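Local coordinates for thioredoxin domain-containing protein (Vibrio parahaemolyticus, PDB 2R5S), which is of unknown function but possibly takes part in protein-disulfide reduction as the tetratricopeptide-repeat part of a thioredoxin domain-containing protein, at residues A[51-63]-A[75-87]. Residues are numbered along the deposited sequence; the frame is centred on the assembly and turned at random.
With EDO (1,2-ethanediol), chain E.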
loop_
_atom_site.group_PDB
_atom_site.type_symbol
_atom_site.label_atom_id
_atom_site.label_comp_id
_atom_site.label_asym_id
_atom_site.label_seq_id
_atom_site.Cartn_x
_atom_site.Cartn_y
_atom_site.Cartn_z
ATOM N N LEU A 51 0.408 7.639 -2.263
ATOM C CA LEU A 51 1.666 7.252 -2.758
ATOM C C LEU A 51 2.700 7.137 -1.648
ATOM O O LEU A 51 3.561 6.253 -1.704
ATOM C CB LEU A 51 2.100 8.314 -3.749
ATOM C CG LEU A 51 2.884 7.906 -4.959
ATOM C CD1 LEU A 51 1.849 7.709 -6.023
ATOM C CD2 LEU A 51 3.824 9.071 -5.305
ATOM N N GLU A 52 2.677 8.033 -0.658
ATOM C CA GLU A 52 3.662 7.960 0.413
ATOM C C GLU A 52 3.358 6.760 1.299
ATOM O O GLU A 52 4.203 6.312 2.076
ATOM C CB GLU A 52 3.611 9.221 1.278
ATOM C CG GLU A 52 4.043 10.489 0.584
ATOM C CD GLU A 52 5.455 10.376 -0.002
ATOM O OE1 GLU A 52 5.620 10.206 -1.258
ATOM O OE2 GLU A 52 6.369 10.410 0.805
ATOM N N THR A 53 2.121 6.261 1.205
ATOM C CA THR A 53 1.713 5.112 2.007
ATOM C C THR A 53 1.677 3.830 1.184
ATOM O O THR A 53 1.268 2.771 1.675
ATOM C CB THR A 53 0.387 5.330 2.657
ATOM O OG1 THR A 53 -0.584 5.596 1.621
ATOM C CG2 THR A 53 0.497 6.487 3.696
ATOM N N LYS A 54 2.130 3.957 -0.061
ATOM C CA LYS A 54 2.466 2.834 -0.917
ATOM C C LYS A 54 1.233 2.148 -1.460
ATOM O O LYS A 54 1.216 0.945 -1.749
ATOM C CB LYS A 54 3.484 1.907 -0.226
ATOM C CG LYS A 54 4.749 2.710 0.249
ATOM C CD LYS A 54 6.024 1.893 0.296
ATOM C CE LYS A 54 6.480 1.468 -1.111
ATOM N NZ LYS A 54 7.271 0.174 -1.111
ATOM N N GLN A 55 0.184 2.947 -1.608
ATOM C CA GLN A 55 -1.073 2.481 -2.170
ATOM C C GLN A 55 -1.130 2.999 -3.590
ATOM O O GLN A 55 -1.840 3.936 -3.839
ATOM C CB GLN A 55 -2.218 3.059 -1.367
ATOM C CG GLN A 55 -2.041 2.929 0.156
ATOM C CD GLN A 55 -3.308 3.208 0.923
ATOM O OE1 GLN A 55 -4.222 2.385 0.953
ATOM N NE2 GLN A 55 -3.378 4.374 1.550
ATOM N N PHE A 56 -0.336 2.409 -4.497
ATOM C CA PHE A 56 -0.027 2.968 -5.845
ATOM C C PHE A 56 -1.203 2.873 -6.807
ATOM O O PHE A 56 -1.430 3.741 -7.627
ATOM C CB PHE A 56 1.175 2.245 -6.456
ATOM C CG PHE A 56 2.459 2.415 -5.679
ATOM C CD1 PHE A 56 2.826 3.639 -5.178
ATOM C CD2 PHE A 56 3.324 1.355 -5.497
ATOM C CE1 PHE A 56 3.992 3.803 -4.482
ATOM C CE2 PHE A 56 4.498 1.531 -4.786
ATOM C CZ PHE A 56 4.812 2.745 -4.290
ATOM N N GLU A 57 -1.979 1.818 -6.655
ATOM C CA GLU A 57 -3.192 1.634 -7.429
ATOM C C GLU A 57 -4.301 2.630 -7.120
ATOM O O GLU A 57 -4.804 3.292 -7.979
ATOM C CB GLU A 57 -3.710 0.217 -7.196
ATOM C CG GLU A 57 -4.797 -0.051 -8.056
ATOM C CD GLU A 57 -4.362 -0.910 -9.204
ATOM O OE1 GLU A 57 -5.015 -1.965 -9.342
ATOM O OE2 GLU A 57 -3.370 -0.542 -9.931
ATOM N N LEU A 58 -4.702 2.712 -5.868
ATOM C CA LEU A 58 -5.496 3.866 -5.431
ATOM C C LEU A 58 -4.874 5.208 -5.900
ATOM O O LEU A 58 -5.589 6.026 -6.418
ATOM C CB LEU A 58 -5.696 3.817 -3.915
ATOM C CG LEU A 58 -6.614 2.740 -3.317
ATOM C CD1 LEU A 58 -6.704 2.968 -1.824
ATOM C CD2 LEU A 58 -8.053 2.633 -3.924
ATOM N N ALA A 59 -3.559 5.435 -5.753
ATOM C CA ALA A 59 -2.973 6.729 -6.212
ATOM C C ALA A 59 -3.203 6.971 -7.730
ATOM O O ALA A 59 -3.646 8.033 -8.148
ATOM C CB ALA A 59 -1.469 6.854 -5.853
ATOM N N GLN A 60 -2.998 5.951 -8.549
ATOM C CA GLN A 60 -3.059 6.125 -9.986
ATOM C C GLN A 60 -4.504 6.415 -10.441
ATOM O O GLN A 60 -4.760 7.171 -11.371
ATOM C CB GLN A 60 -2.601 4.831 -10.666
ATOM C CG GLN A 60 -2.821 4.868 -12.145
ATOM C CD GLN A 60 -3.217 3.548 -12.665
ATOM O OE1 GLN A 60 -4.425 3.252 -12.800
ATOM N NE2 GLN A 60 -2.231 2.722 -12.989
ATOM N N GLU A 61 -5.445 5.751 -9.807
ATOM C CA GLU A 61 -6.816 5.868 -10.185
ATOM C C GLU A 61 -7.333 7.258 -9.710
ATOM O O GLU A 61 -8.110 7.938 -10.408
ATOM C CB GLU A 61 -7.511 4.677 -9.547
ATOM C CG GLU A 61 -9.011 4.640 -9.506
ATOM C CD GLU A 61 -9.515 3.970 -8.188
ATOM O OE1 GLU A 61 -9.018 2.864 -7.835
ATOM O OE2 GLU A 61 -10.369 4.573 -7.492
ATOM N N LEU A 62 -6.913 7.696 -8.530
ATOM C CA LEU A 62 -7.175 9.104 -8.157
ATOM C C LEU A 62 -6.535 10.089 -9.108
ATOM O O LEU A 62 -7.213 10.985 -9.619
ATOM C CB LEU A 62 -6.713 9.496 -6.737
ATOM C CG LEU A 62 -7.120 10.910 -6.340
ATOM C CD1 LEU A 62 -8.670 11.035 -6.387
ATOM C CD2 LEU A 62 -6.624 11.145 -4.952
ATOM N N LEU A 63 -5.242 9.965 -9.318
ATOM C CA LEU A 63 -4.581 10.872 -10.312
ATOM C C LEU A 63 -5.215 10.995 -11.665
ATOM O O LEU A 63 -5.068 12.008 -12.285
ATOM C CB LEU A 63 -3.149 10.521 -10.498
ATOM C CG LEU A 63 -2.380 10.790 -9.211
ATOM C CD1 LEU A 63 -1.096 10.115 -9.348
ATOM C CD2 LEU A 63 -2.186 12.269 -9.081
ATOM N N TYR A 75 1.290 17.789 -9.486
ATOM C CA TYR A 75 0.633 16.669 -10.176
ATOM C C TYR A 75 1.648 15.988 -11.094
ATOM O O TYR A 75 1.822 14.782 -11.007
ATOM C CB TYR A 75 -0.492 17.213 -11.025
ATOM C CG TYR A 75 -1.032 16.260 -12.071
ATOM C CD1 TYR A 75 -2.001 15.308 -11.755
ATOM C CD2 TYR A 75 -0.572 16.315 -13.368
ATOM C CE1 TYR A 75 -2.477 14.413 -12.728
ATOM C CE2 TYR A 75 -1.029 15.456 -14.310
ATOM C CZ TYR A 75 -1.999 14.521 -13.991
ATOM O OH TYR A 75 -2.460 13.679 -14.992
ATOM N N LYS A 76 2.344 16.756 -11.941
ATOM C CA LYS A 76 3.431 16.207 -12.790
ATOM C C LYS A 76 4.413 15.356 -12.023
ATOM O O LYS A 76 4.626 14.212 -12.356
ATOM C CB LYS A 76 4.179 17.309 -13.644
ATOM C CG LYS A 76 3.288 17.808 -14.785
ATOM C CD LYS A 76 3.667 19.124 -15.458
ATOM C CE LYS A 76 2.439 20.047 -15.417
ATOM N NZ LYS A 76 2.302 21.037 -16.510
ATOM N N SER A 77 5.014 15.908 -10.988
ATOM C CA SER A 77 5.974 15.169 -10.222
ATOM C C SER A 77 5.327 13.869 -9.662
ATOM O O SER A 77 6.029 12.875 -9.516
ATOM C CB SER A 77 6.546 16.038 -9.096
ATOM O OG SER A 77 7.483 16.964 -9.686
ATOM N N LEU A 78 4.025 13.881 -9.354
ATOM C CA LEU A 78 3.361 12.715 -8.789
ATOM C C LEU A 78 3.127 11.607 -9.848
ATOM O O LEU A 78 3.174 10.393 -9.540
ATOM C CB LEU A 78 1.972 13.122 -8.206
ATOM C CG LEU A 78 1.670 13.306 -6.678
ATOM C CD1 LEU A 78 2.876 13.802 -5.866
ATOM C CD2 LEU A 78 0.412 14.199 -6.476
ATOM N N ILE A 79 2.746 12.027 -11.055
ATOM C CA ILE A 79 2.739 11.153 -12.192
ATOM C C ILE A 79 4.112 10.468 -12.318
ATOM O O ILE A 79 4.194 9.276 -12.472
ATOM C CB ILE A 79 2.538 11.958 -13.482
ATOM C CG1 ILE A 79 1.133 12.560 -13.551
ATOM C CG2 ILE A 79 2.778 11.057 -14.701
ATOM C CD1 ILE A 79 -0.041 11.685 -13.083
ATOM N N ALA A 80 5.190 11.226 -12.179
ATOM C CA ALA A 80 6.485 10.735 -12.545
ATOM C C ALA A 80 6.852 9.777 -11.476
ATOM O O ALA A 80 7.510 8.798 -11.755
ATOM C CB ALA A 80 7.504 11.863 -12.628
ATOM N N LYS A 81 6.457 10.080 -10.236
ATOM C CA LYS A 81 6.727 9.166 -9.115
ATOM C C LYS A 81 6.014 7.838 -9.274
ATOM O O LYS A 81 6.628 6.799 -9.047
ATOM C CB LYS A 81 6.392 9.799 -7.772
ATOM C CG LYS A 81 7.578 10.797 -7.278
ATOM C CD LYS A 81 7.096 11.504 -5.963
ATOM C CE LYS A 81 8.268 12.078 -5.286
ATOM N NZ LYS A 81 7.805 12.386 -3.876
ATOM N N LEU A 82 4.744 7.884 -9.700
ATOM C CA LEU A 82 3.973 6.670 -9.877
ATOM C C LEU A 82 4.579 5.855 -10.983
ATOM O O LEU A 82 4.652 4.662 -10.904
ATOM C CB LEU A 82 2.501 7.015 -10.172
ATOM C CG LEU A 82 1.500 5.857 -10.230
ATOM C CD1 LEU A 82 1.480 5.219 -8.792
ATOM C CD2 LEU A 82 0.104 6.301 -10.676
ATOM N N GLU A 83 5.055 6.495 -12.037
ATOM C CA GLU A 83 5.654 5.765 -13.161
ATOM C C GLU A 83 6.990 5.138 -12.788
ATOM O O GLU A 83 7.225 3.988 -13.087
ATOM C CB GLU A 83 5.795 6.657 -14.359
ATOM C CG GLU A 83 6.546 5.929 -15.510
ATOM C CD GLU A 83 5.737 4.697 -16.105
ATOM O OE1 GLU A 83 6.382 3.699 -16.545
ATOM O OE2 GLU A 83 4.464 4.729 -16.144
ATOM N N LEU A 84 7.879 5.856 -12.106
ATOM C CA LEU A 84 9.057 5.195 -11.557
ATOM C C LEU A 84 8.719 4.024 -10.579
ATOM O O LEU A 84 9.313 2.975 -10.677
ATOM C CB LEU A 84 9.902 6.246 -10.882
ATOM C CG LEU A 84 10.487 7.308 -11.784
ATOM C CD1 LEU A 84 11.165 8.308 -10.868
ATOM C CD2 LEU A 84 11.490 6.663 -12.762
ATOM N N HIS A 85 7.728 4.172 -9.676
ATOM C CA HIS A 85 7.440 3.097 -8.729
ATOM C C HIS A 85 6.978 1.857 -9.477
ATOM O O HIS A 85 7.338 0.719 -9.120
ATOM C CB HIS A 85 6.369 3.495 -7.669
ATOM C CG HIS A 85 6.915 4.387 -6.593
ATOM N ND1 HIS A 85 8.041 4.060 -5.861
ATOM C CD2 HIS A 85 6.541 5.626 -6.179
ATOM C CE1 HIS A 85 8.331 5.049 -5.032
ATOM N NE2 HIS A 85 7.438 6.013 -5.210
ATOM N N GLN A 86 6.187 2.077 -10.515
ATOM C CA GLN A 86 5.553 0.937 -11.159
ATOM C C GLN A 86 6.508 0.202 -12.102
ATOM O O GLN A 86 6.336 -1.006 -12.344
ATOM C CB GLN A 86 4.201 1.288 -11.773
ATOM C CG GLN A 86 4.150 2.434 -12.760
ATOM C CD GLN A 86 2.724 3.074 -12.879
ATOM O OE1 GLN A 86 1.822 2.740 -12.099
ATOM N NE2 GLN A 86 2.545 4.002 -13.854
ATOM N N GLN A 87 7.541 0.894 -12.579
ATOM C CA GLN A 87 8.623 0.209 -13.274
ATOM C C GLN A 87 9.428 -0.635 -12.289
ATOM O O GLN A 87 9.804 -1.759 -12.593
ATOM C CB GLN A 87 9.557 1.172 -14.012
ATOM C CG GLN A 87 8.863 2.187 -14.853
ATOM C CD GLN A 87 9.754 2.862 -15.915
ATOM O OE1 GLN A 87 11.002 2.988 -15.786
ATOM N NE2 GLN A 87 9.092 3.338 -16.962
HETATM C C1 EDO E . 9.063 1.128 -5.636
HETATM O O1 EDO E . 8.232 0.233 -6.428
HETATM C C2 EDO E . 10.475 0.562 -5.542
HETATM O O2 EDO E . 11.084 0.786 -4.269
#
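F56 and L82, whose CA atoms are 6.8 Å apart, face each other across helices 56-63 and 75-87, which run roughly antiparallel, their directions differing by 142° and their axes approaching to 10.7 Å. L82 is a knob in a hole formed by L51, F56, Q60 and L63. Its CG lies anti to the backbone N (chi1 -173°), which carries the branched end across the gap: L82 CD1 reaches L51 CD1 at 3.7 Å and F56 CB at 3.8 Å, while CD2 faces L63 CD1. A forked, apolar leucine suits such a socket because each methyl can fill a different side of it. In return, L63 enters a hole lined by Y75, L78, I79 and L82; L63 CD2 lies 4.1 Å from Y75 CD1, and L63 O approaches the edge of the tyrosine ring. This reciprocal knobs-into-holes packing belongs to the tetratricopeptide repeat region, an array of antiparallel helices. L63 also touches A47 and A59 touches L50, so helix 56-63 packs against helix 40-52 as well. Helix 40-52 ends in a Schellman motif, with K54 at positive phi. Beyond the turn, F56 and H85 form an offset stack, centroids 4.6 Å apart and planes at 15°; two flat rings, nearly parallel, give a wide contact at this partly exposed end. H85 CB sits over the same phenyl face in a CH-pi contact; K54 CA lies over the opposite face, toward its rim. At the exposed margin K81 suits its place: its methylenes pack on L51, and the extended chain puts K81 NZ 4.0 Å from E52 OE1, too far for a salt bridge, though the opposite charges probably attract weakly.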